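Local atomic coordinates of 3-hydroxyisobutyrate dehydrogenase (PDB entry 3G0O), a protein that probably oxidises L-threonate to 2-dehydro-L-erythronate, using NAD(+) in preference to NADP(+). Residues Ala97-Ser102 against Ala126-Gly131. Residues are numbered along the deposited sequence; the frame is centred on the assembly and turned at random.
Sequences AVMVSS and APVSGG
A126 meets the end of strand 97-100 with its backbone and its methyl group. Its N donates to V100 O at 3.0 Å; the N-H...O angle is 140°. Its carbonyl takes the hydroxyl of S101, with OG to A126 O at 2.8 Å. The hydroxyl comes from above the carbonyl plane, with OG anti to the carbonyl carbon of S101 (chi1 -57°). S101 CA also lies 3.4 Å from A126 O, a weak CA-H...O contact. M99, a selenomethionine, lays CG against A126 CB at 3.8 Å. Its chain bends at chi3, and CE ends near both A126 CB (4.2 Å) and V128 CG1 (4.3 Å).

Beyond P127 the backbones part. P127 CB still touches S102 O at 3.3 Å. A water bridges S102 O, to which it donates, and V128 N, from which it accepts, so both buried polar atoms are satisfied without a direct bond.

The contact continues the parallel pairing of strands 97-100 and 122-129, where V98 bonds N122 and L124, at the C-terminal end of strand 97-100 in the Rossmann-type domain; helix 106-117 links the two. P127 packs on K179 of helix 174-202, the predicted active-site lysine. Just beyond, S129 OG and G131 N bind L(+)-tartaric acid, probably from the crystallisation liquor. L154 and L158 of helix 148-161 cover M99, while V142 and A144 of strand 140-145, antiparallel to 122-129, touch A126.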
loop_
_atom_site.group_PDB
_atom_site.type_symbol
_atom_site.label_atom_id
_atom_site.label_comp_id
_atom_site.label_asym_id
_atom_site.label_seq_id
_atom_site.Cartn_x
_atom_site.Cartn_y
_atom_site.Cartn_z
ATOM N N ALA A 97 -9.359 -34.531 -0.659
ATOM C CA ALA A 97 -8.998 -33.352 0.123
ATOM C C ALA A 97 -9.959 -32.182 -0.009
ATOM O O ALA A 97 -10.593 -31.988 -1.045
ATOM C CB ALA A 97 -7.593 -32.900 -0.256
ATOM N N VAL A 98 -10.066 -31.400 1.060
ATOM C CA VAL A 98 -10.915 -30.221 1.050
ATOM C C VAL A 98 -10.019 -29.021 1.315
ATOM O O VAL A 98 -9.347 -28.956 2.341
ATOM C CB VAL A 98 -11.998 -30.265 2.141
ATOM C CG1 VAL A 98 -12.793 -28.971 2.115
ATOM C CG2 VAL A 98 -12.916 -31.450 1.921
HETATM N N MSE A 99 -9.993 -28.090 0.369
HETATM C CA MSE A 99 -9.186 -26.889 0.499
HETATM C C MSE A 99 -10.136 -25.757 0.873
HETATM O O MSE A 99 -10.914 -25.293 0.038
HETATM C CB MSE A 99 -8.494 -26.586 -0.828
HETATM C CG MSE A 99 -7.531 -25.414 -0.784
HETATM SE SE MSE A 99 -6.695 -25.105 -2.506
HETATM C CE MSE A 99 -6.608 -23.168 -2.484
ATOM N N VAL A 100 -10.092 -25.334 2.134
ATOM C CA VAL A 100 -10.961 -24.261 2.600
ATOM C C VAL A 100 -10.258 -22.930 2.373
ATOM O O VAL A 100 -9.228 -22.647 2.984
ATOM C CB VAL A 100 -11.305 -24.425 4.100
ATOM C CG1 VAL A 100 -12.263 -23.326 4.544
ATOM C CG2 VAL A 100 -11.931 -25.794 4.342
ATOM N N SER A 101 -10.813 -22.123 1.475
ATOM C CA SER A 101 -10.230 -20.832 1.146
ATOM C C SER A 101 -11.234 -19.709 1.400
ATOM O O SER A 101 -11.821 -19.147 0.474
ATOM C CB SER A 101 -9.788 -20.834 -0.315
ATOM O OG SER A 101 -8.870 -21.894 -0.553
ATOM N N SER A 102 -11.423 -19.394 2.672
ATOM C CA SER A 102 -12.353 -18.351 3.085
ATOM C C SER A 102 -11.584 -17.425 4.028
ATOM O O SER A 102 -10.383 -17.237 3.877
ATOM C CB SER A 102 -13.538 -18.998 3.815
ATOM O OG SER A 102 -14.467 -18.039 4.288
ATOM N N ALA A 126 -6.375 -23.143 3.809
ATOM C CA ALA A 126 -5.749 -22.364 2.752
ATOM C C ALA A 126 -6.402 -21.075 2.272
ATOM O O ALA A 126 -6.804 -20.974 1.110
ATOM C CB ALA A 126 -5.511 -23.282 1.549
ATOM N N PRO A 127 -6.510 -20.065 3.147
ATOM C CA PRO A 127 -7.123 -18.815 2.686
ATOM C C PRO A 127 -6.245 -18.225 1.578
ATOM O O PRO A 127 -5.037 -18.475 1.535
ATOM C CB PRO A 127 -7.155 -17.954 3.955
ATOM C CG PRO A 127 -6.025 -18.504 4.783
ATOM C CD PRO A 127 -6.152 -19.990 4.570
ATOM N N VAL A 128 -6.845 -17.448 0.682
ATOM C CA VAL A 128 -6.095 -16.874 -0.431
ATOM C C VAL A 128 -6.185 -15.357 -0.578
ATOM O O VAL A 128 -6.982 -14.691 0.084
ATOM C CB VAL A 128 -6.559 -17.482 -1.771
ATOM C CG1 VAL A 128 -6.313 -18.978 -1.777
ATOM C CG2 VAL A 128 -8.040 -17.187 -1.983
ATOM N N SER A 129 -5.353 -14.832 -1.474
ATOM C CA SER A 129 -5.326 -13.412 -1.778
ATOM C C SER A 129 -4.698 -13.207 -3.154
ATOM O O SER A 129 -4.387 -14.176 -3.854
ATOM C CB SER A 129 -4.536 -12.635 -0.722
ATOM O OG SER A 129 -4.621 -11.240 -0.975
ATOM N N GLY A 130 -4.527 -11.948 -3.545
ATOM C CA GLY A 130 -3.937 -11.653 -4.837
ATOM C C GLY A 130 -4.851 -10.894 -5.785
ATOM O O GLY A 130 -4.380 -10.296 -6.749
ATOM N N GLY A 131 -6.153 -10.913 -5.520
ATOM C CA GLY A 131 -7.086 -10.203 -6.378
ATOM C C GLY A 131 -7.699 -11.059 -7.477
ATOM O O GLY A 131 -7.147 -12.098 -7.842
HETATM O O HOH W 1 -9.510 -16.880 1.350
#